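Local coordinates for flagellar protein FlgA (Thermotoga maritima, PDB 3FRN) that probably acts in the periplasm as a chaperone for assembly of the flagellar basal-body P-ring, at residues A[52-56]-A[57-61]; A[156-160]-A[161-165]. All blocks are in the same frame, centred on the assembly; numbering follows the deposited sequence.

Contact 1: residues A[52-56]-A[57-61]; sequences TKFPE and YDFTG
A type I beta turn from F54 to Y57 joins helix 47-53 to strand 58-60 in the FlgA N-terminal domain-like region. F54 is the first residue to leave the helix. The turn puts the side chains of F54, E56 and Y57 close together, and F59 follows on the strand. No hydrogen bond crosses the turn. The F54 O to Y57 N distance is 3.5 Å and does not count as one. The local contact is mostly CH-pi and apolar.

E56 and Y57 make a CH-pi contact. E56 CG stands over one face of the Y57 ring, 4.0 Å from its centroid and 28° off the normal. CG of E56 is set between its backbone N and carbonyl carbon (chi1 50°), and the chain then bends at chi2. This keeps the methylene over the CE2 side of the ring, with E56 CG to Y57 CE2 at 3.6 Å. The carboxylate is turned nearly perpendicular to the ring, 84° between the planes.

The same ring is met at its edge, near its plane, by F54 CB, which lies 3.7 Å from Y57 CD2. The F54 ring itself leads off toward the interior. There it touches L20 and L34, and K53 CB sits 3.7 Å above one of its faces, toward the rim.

F59 also packs on R47 and L50 of helix 47-53. D58 bonds through its backbone to L3 and L5, and T60 to L5 and L7, in and beside strand 4-6. The rings of F59 and F54 cross obliquely, with F54 CD2 to F59 CZ at 4.1 Å. The carbonyl oxygen of F54 faces the F59 ring edge in plane, 3.9 Å from F59 CE2.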
ATOM      1  N   THR A  52      13.632 -23.147  -6.571  1.00 44.04           N
ATOM      2  CA  THR A  52      14.877 -22.869  -7.286  1.00 47.45           C
ATOM      3  C   THR A  52      16.068 -23.617  -6.687  1.00 46.03           C
ATOM      4  O   THR A  52      16.829 -24.267  -7.413  1.00 49.11           O
ATOM      5  CB  THR A  52      15.203 -21.362  -7.288  1.00 50.43           C
ATOM      6  OG1 THR A  52      14.015 -20.614  -7.562  1.00 59.18           O
ATOM      7  CG2 THR A  52      16.254 -21.042  -8.348  1.00 57.32           C
ATOM      8  N   LYS A  53      16.227 -23.514  -5.370  1.00 42.70           N
ATOM      9  CA  LYS A  53      17.355 -24.118  -4.667  1.00 41.29           C
ATOM     10  C   LYS A  53      17.217 -25.630  -4.568  1.00 41.43           C
ATOM     11  O   LYS A  53      18.135 -26.370  -4.934  1.00 42.81           O
ATOM     12  CB  LYS A  53      17.505 -23.514  -3.267  1.00 41.86           C
ATOM     13  CG  LYS A  53      17.777 -22.018  -3.249  1.00 46.42           C
ATOM     14  CD  LYS A  53      19.219 -21.676  -3.573  1.00 49.07           C
ATOM     15  CE  LYS A  53      19.548 -20.258  -3.103  1.00 44.71           C
ATOM     16  NZ  LYS A  53      20.901 -19.849  -3.560  1.00 54.67           N
ATOM     17  N   PHE A  54      16.063 -26.088  -4.089  1.00 41.55           N
ATOM     18  CA  PHE A  54      15.801 -27.526  -3.976  1.00 39.22           C
ATOM     19  C   PHE A  54      14.540 -27.933  -4.740  1.00 38.84           C
ATOM     20  O   PHE A  54      13.481 -28.109  -4.136  1.00 41.20           O
ATOM     21  CB  PHE A  54      15.673 -27.936  -2.503  1.00 38.37           C
ATOM     22  CG  PHE A  54      16.602 -27.195  -1.583  1.00 40.60           C
ATOM     23  CD1 PHE A  54      17.928 -27.587  -1.456  1.00 39.97           C
ATOM     24  CD2 PHE A  54      16.149 -26.105  -0.844  1.00 41.05           C
ATOM     25  CE1 PHE A  54      18.791 -26.908  -0.611  1.00 28.80           C
ATOM     26  CE2 PHE A  54      17.003 -25.414   0.003  1.00 30.55           C
ATOM     27  CZ  PHE A  54      18.326 -25.815   0.124  1.00 34.98           C
ATOM     28  N   PRO A  55      14.645 -28.089  -6.073  1.00 38.11           N
ATOM     29  CA  PRO A  55      13.492 -28.479  -6.885  1.00 36.58           C
ATOM     30  C   PRO A  55      13.115 -29.950  -6.722  1.00 39.20           C
ATOM     31  O   PRO A  55      12.055 -30.372  -7.186  1.00 35.49           O
ATOM     32  CB  PRO A  55      13.981 -28.230  -8.312  1.00 38.90           C
ATOM     33  CG  PRO A  55      15.450 -28.419  -8.238  1.00 34.21           C
ATOM     34  CD  PRO A  55      15.852 -27.891  -6.897  1.00 39.36           C
ATOM     35  N   GLU A  56      13.988 -30.714  -6.071  1.00 40.51           N
ATOM     36  CA  GLU A  56      13.806 -32.151  -5.897  1.00 40.93           C
ATOM     37  C   GLU A  56      12.958 -32.495  -4.673  1.00 40.77           C
ATOM     38  O   GLU A  56      12.446 -33.609  -4.567  1.00 42.60           O
ATOM     39  CB  GLU A  56      15.165 -32.869  -5.839  1.00 41.03           C
ATOM     40  CG  GLU A  56      16.188 -32.264  -4.864  1.00 41.77           C
ATOM     41  CD  GLU A  56      16.978 -31.097  -5.450  1.00 41.12           C
ATOM     42  OE1 GLU A  56      17.059 -30.982  -6.691  1.00 48.16           O
ATOM     43  OE2 GLU A  56      17.523 -30.294  -4.667  1.00 26.07           O
ATOM     44  N   TYR A  57      12.807 -31.537  -3.762  1.00 40.70           N
ATOM     45  CA  TYR A  57      12.002 -31.728  -2.556  1.00 41.46           C
ATOM     46  C   TYR A  57      10.683 -30.964  -2.606  1.00 38.42           C
ATOM     47  O   TYR A  57      10.581 -29.929  -3.264  1.00 38.22           O
ATOM     48  CB  TYR A  57      12.795 -31.309  -1.314  1.00 42.68           C
ATOM     49  CG  TYR A  57      14.084 -32.073  -1.165  1.00 45.02           C
ATOM     50  CD1 TYR A  57      14.075 -33.415  -0.805  1.00 37.54           C
ATOM     51  CD2 TYR A  57      15.309 -31.459  -1.397  1.00 42.75           C
ATOM     52  CE1 TYR A  57      15.250 -34.128  -0.677  1.00 44.26           C
ATOM     53  CE2 TYR A  57      16.495 -32.163  -1.271  1.00 45.37           C
ATOM     54  CZ  TYR A  57      16.456 -33.498  -0.913  1.00 44.53           C
ATOM     55  OH  TYR A  57      17.625 -34.209  -0.786  1.00 50.61           O
ATOM     56  N   ASP A  58       9.675 -31.498  -1.918  1.00 36.74           N
ATOM     57  CA  ASP A  58       8.416 -30.793  -1.708  1.00 35.30           C
ATOM     58  C   ASP A  58       8.413 -30.167  -0.322  1.00 34.82           C
ATOM     59  O   ASP A  58       9.145 -30.599   0.572  1.00 31.55           O
ATOM     60  CB  ASP A  58       7.215 -31.727  -1.873  1.00 36.51           C
ATOM     61  CG  ASP A  58       6.778 -31.871  -3.323  1.00 40.32           C
ATOM     62  OD1 ASP A  58       5.687 -32.438  -3.566  1.00 53.73           O
ATOM     63  OD2 ASP A  58       7.518 -31.419  -4.222  1.00 43.62           O
ATOM     64  N   PHE A  59       7.591 -29.141  -0.150  1.00 35.64           N
ATOM     65  CA  PHE A  59       7.565 -28.394   1.097  1.00 38.21           C
ATOM     66  C   PHE A  59       6.147 -28.156   1.573  1.00 38.75           C
ATOM     67  O   PHE A  59       5.267 -27.796   0.789  1.00 38.38           O
ATOM     68  CB  PHE A  59       8.309 -27.065   0.945  1.00 34.57           C
ATOM     69  CG  PHE A  59       9.796 -27.223   0.770  1.00 40.77           C
ATOM     70  CD1 PHE A  59      10.630 -27.364   1.877  1.00 34.97           C
ATOM     71  CD2 PHE A  59      10.363 -27.243  -0.503  1.00 39.54           C
ATOM     72  CE1 PHE A  59      11.997 -27.516   1.721  1.00 27.94           C
ATOM     73  CE2 PHE A  59      11.736 -27.399  -0.666  1.00 37.07           C
ATOM     74  CZ  PHE A  59      12.554 -27.533   0.448  1.00 34.71           C
ATOM     75  N   THR A  60       5.936 -28.385   2.864  1.00 39.06           N
ATOM     76  CA  THR A  60       4.657 -28.123   3.500  1.00 37.82           C
ATOM     77  C   THR A  60       4.841 -27.118   4.645  1.00 34.35           C
ATOM     78  O   THR A  60       5.964 -26.725   4.959  1.00 33.82           O
ATOM     79  CB  THR A  60       3.982 -29.434   3.964  1.00 37.62           C
ATOM     80  OG1 THR A  60       2.620 -29.177   4.317  1.00 44.23           O
ATOM     81  CG2 THR A  60       4.707 -30.043   5.150  1.00 42.46           C
ATOM     82  N   GLY A  61       3.741 -26.691   5.252  1.00 33.98           N
ATOM     83  CA  GLY A  61       3.794 -25.706   6.326  1.00 31.73           C
ATOM     84  C   GLY A  61       3.268 -24.354   5.886  1.00 30.23           C
ATOM     85  O   GLY A  61       2.421 -24.280   4.985  1.00 26.05           O
TER

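Contact 2: residues A[156-160]-A[161-165]; sequences DVIKE and EDVRL
K159 and D162 close a beta turn that leads into strand 163-169 of the SAF region. Two hydrogen bonds link them in opposite directions. D162 N gives to K159 O at 2.8 Å, which closes the turn through the backbone. K159 N gives to D162 OD2 at 3.1 Å, nearly straight at 170°. The N-H comes from above the carboxylate plane, 74° out of it. CG of D162 lies beside its own backbone N (chi1 -55°), which turns the carboxylate back toward K159.

The charged contact is weaker. K159 NZ and D162 OD1 form a long salt bridge of 3.7 Å. The lysine chain bends at chi2, chi3 and chi4, so that CG and CD lie alongside the carboxylate, with K159 CG 3.5 Å from D162 OD1. This buried oxygen has no hydrogen-bond partner in the model. An alanine in place of D162 would probably leave K159 N without its acceptor and the K159 ammonium without its carboxylate mate, so the lysine chain would be freer to turn.

The apolar part is small. I158 CG2 meets V163 CG1 at 3.9 Å, and the two side chains cross at about a right angle. I158 also packs on I152, and V163 on L199.

Backbone bonds from I158 to G186 and K187, and from D156 to S189, tie the loop before the turn to the region around strand 188-189. On the other side of the turn, D162 bonds to K149 and R164 to V147. V163 packs on V146 and L148 as strand 163-169 runs antiparallel to strand 132-148.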
ATOM      1  N   ASP A 156     -24.917   6.826  -5.198  1.00 40.54           N
ATOM      2  CA  ASP A 156     -25.177   6.510  -3.795  1.00 42.67           C
ATOM      3  C   ASP A 156     -24.251   7.278  -2.847  1.00 39.18           C
ATOM      4  O   ASP A 156     -23.062   7.377  -3.088  1.00 41.76           O
ATOM      5  CB  ASP A 156     -25.063   5.000  -3.547  1.00 44.56           C
ATOM      6  CG  ASP A 156     -26.291   4.228  -4.028  1.00 53.43           C
ATOM      7  OD1 ASP A 156     -27.279   4.874  -4.457  1.00 59.76           O
ATOM      8  OD2 ASP A 156     -26.271   2.973  -3.974  1.00 50.35           O
ATOM      9  N   VAL A 157     -24.815   7.834  -1.780  1.00 39.65           N
ATOM     10  CA  VAL A 157     -24.022   8.409  -0.691  1.00 40.61           C
ATOM     11  C   VAL A 157     -23.497   7.279   0.188  1.00 40.44           C
ATOM     12  O   VAL A 157     -24.258   6.404   0.589  1.00 43.14           O
ATOM     13  CB  VAL A 157     -24.867   9.396   0.173  1.00 41.58           C
ATOM     14  CG1 VAL A 157     -24.174   9.738   1.501  1.00 36.14           C
ATOM     15  CG2 VAL A 157     -25.180  10.659  -0.607  1.00 42.06           C
ATOM     16  N   ILE A 158     -22.199   7.292   0.475  1.00 43.80           N
ATOM     17  CA  ILE A 158     -21.619   6.341   1.418  1.00 45.54           C
ATOM     18  C   ILE A 158     -21.995   6.722   2.848  1.00 46.65           C
ATOM     19  O   ILE A 158     -21.779   7.858   3.271  1.00 48.45           O
ATOM     20  CB  ILE A 158     -20.071   6.297   1.327  1.00 46.24           C
ATOM     21  CG1 ILE A 158     -19.587   6.256  -0.133  1.00 43.88           C
ATOM     22  CG2 ILE A 158     -19.507   5.150   2.182  1.00 40.21           C
ATOM     23  CD1 ILE A 158     -19.711   4.923  -0.807  1.00 39.85           C
ATOM     24  N   LYS A 159     -22.564   5.771   3.583  1.00 47.57           N
ATOM     25  CA  LYS A 159     -22.808   5.945   5.014  1.00 48.05           C
ATOM     26  C   LYS A 159     -22.064   4.885   5.820  1.00 48.78           C
ATOM     27  O   LYS A 159     -21.562   3.910   5.255  1.00 50.17           O
ATOM     28  CB  LYS A 159     -24.307   5.953   5.346  1.00 51.49           C
ATOM     29  CG  LYS A 159     -25.179   4.954   4.587  1.00 55.35           C
ATOM     30  CD  LYS A 159     -25.870   5.602   3.384  1.00 55.87           C
ATOM     31  CE  LYS A 159     -27.321   5.157   3.242  1.00 49.87           C
ATOM     32  NZ  LYS A 159     -27.524   3.694   3.440  1.00 53.00           N
ATOM     33  N   GLU A 160     -21.992   5.082   7.136  1.00 48.83           N
ATOM     34  CA  GLU A 160     -21.212   4.214   8.033  1.00 50.89           C
ATOM     35  C   GLU A 160     -21.597   2.737   7.942  1.00 49.93           C
ATOM     36  O   GLU A 160     -20.788   1.859   8.228  1.00 47.93           O
ATOM     37  CB  GLU A 160     -21.334   4.691   9.483  1.00 48.96           C
ATOM     38  CG  GLU A 160     -21.008   6.163   9.680  1.00 50.21           C
ATOM     39  CD  GLU A 160     -20.822   6.545  11.139  1.00 55.91           C
ATOM     40  OE1 GLU A 160     -19.761   7.127  11.462  1.00 63.66           O
ATOM     41  OE2 GLU A 160     -21.728   6.270  11.963  1.00 52.06           O
ATOM     42  N   GLU A 161     -22.834   2.481   7.525  1.00 51.23           N
ATOM     43  CA  GLU A 161     -23.357   1.127   7.387  1.00 50.62           C
ATOM     44  C   GLU A 161     -22.849   0.422   6.131  1.00 48.28           C
ATOM     45  O   GLU A 161     -22.944  -0.800   6.016  1.00 47.86           O
ATOM     46  CB  GLU A 161     -24.888   1.161   7.373  1.00 51.21           C
ATOM     47  CG  GLU A 161     -25.532   0.003   8.113  1.00 52.47           C
ATOM     48  CD  GLU A 161     -25.332   0.086   9.620  1.00 58.48           C
ATOM     49  OE1 GLU A 161     -25.255  -0.978  10.272  1.00 56.06           O
ATOM     50  OE2 GLU A 161     -25.251   1.215  10.154  1.00 60.50           O
ATOM     51  N   ASP A 162     -22.317   1.195   5.191  1.00 46.78           N
ATOM     52  CA  ASP A 162     -21.876   0.640   3.922  1.00 44.08           C
ATOM     53  C   ASP A 162     -20.459   0.090   4.022  1.00 46.64           C
ATOM     54  O   ASP A 162     -20.049  -0.745   3.214  1.00 48.30           O
ATOM     55  CB  ASP A 162     -21.955   1.699   2.813  1.00 44.40           C
ATOM     56  CG  ASP A 162     -23.346   2.324   2.678  1.00 51.63           C
ATOM     57  OD1 ASP A 162     -24.302   1.851   3.337  1.00 58.81           O
ATOM     58  OD2 ASP A 162     -23.486   3.295   1.904  1.00 47.16           O
ATOM     59  N   VAL A 163     -19.706   0.559   5.011  1.00 46.29           N
ATOM     60  CA  VAL A 163     -18.274   0.282   5.050  1.00 45.28           C
ATOM     61  C   VAL A 163     -17.770  -0.331   6.355  1.00 47.14           C
ATOM     62  O   VAL A 163     -18.312  -0.077   7.437  1.00 48.31           O
ATOM     63  CB  VAL A 163     -17.426   1.543   4.697  1.00 43.21           C
ATOM     64  CG1 VAL A 163     -17.634   1.952   3.241  1.00 31.50           C
ATOM     65  CG2 VAL A 163     -17.742   2.704   5.632  1.00 39.78           C
ATOM     66  N   ARG A 164     -16.739  -1.159   6.229  1.00 46.16           N
ATOM     67  CA  ARG A 164     -15.991  -1.650   7.371  1.00 46.68           C
ATOM     68  C   ARG A 164     -14.500  -1.429   7.125  1.00 44.68           C
ATOM     69  O   ARG A 164     -14.091  -1.003   6.044  1.00 45.97           O
ATOM     70  CB  ARG A 164     -16.283  -3.133   7.630  1.00 47.41           C
ATOM     71  CG  ARG A 164     -15.792  -4.064   6.536  1.00 50.43           C
ATOM     72  CD  ARG A 164     -15.944  -5.525   6.909  1.00 49.91           C
ATOM     73  NE  ARG A 164     -15.708  -6.370   5.741  1.00 60.89           N
ATOM     74  CZ  ARG A 164     -16.662  -6.818   4.930  1.00 63.25           C
ATOM     75  NH1 ARG A 164     -17.932  -6.524   5.168  1.00 66.07           N
ATOM     76  NH2 ARG A 164     -16.346  -7.570   3.885  1.00 63.68           N
ATOM     77  N   LEU A 165     -13.700  -1.725   8.142  1.00 41.38           N
ATOM     78  CA  LEU A 165     -12.262  -1.563   8.080  1.00 39.16           C
ATOM     79  C   LEU A 165     -11.619  -2.947   7.971  1.00 38.92           C
ATOM     80  O   LEU A 165     -12.011  -3.879   8.679  1.00 40.06           O
ATOM     81  CB  LEU A 165     -11.788  -0.841   9.339  1.00 36.39           C
ATOM     82  CG  LEU A 165     -10.693   0.217   9.241  1.00 41.08           C
ATOM     83  CD1 LEU A 165     -11.204   1.509   8.605  1.00 37.73           C
ATOM     84  CD2 LEU A 165     -10.152   0.488  10.631  1.00 28.15           C
TER

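In the fold
Contact 1 comes first along the chain and closes before contact 2 opens. Their centres are 45 Å apart, and the nearest atoms are about 25 Å apart, so they do not touch. Contact 1 lies in the N-terminal domain-like region, where helix 47-53 passes into strand 58-60, a partner of strand 4-6. Contact 2 lies in the SAF region, at the start of strand 163-169, which pairs with the long strand 132-148. Both belong to one antiparallel sheet with 93-101, 111-118 and 121-127, strands that fall in the HotDog-like range. Each contact lies at a turn that leads into a strand, in separate parts of an elongated molecule.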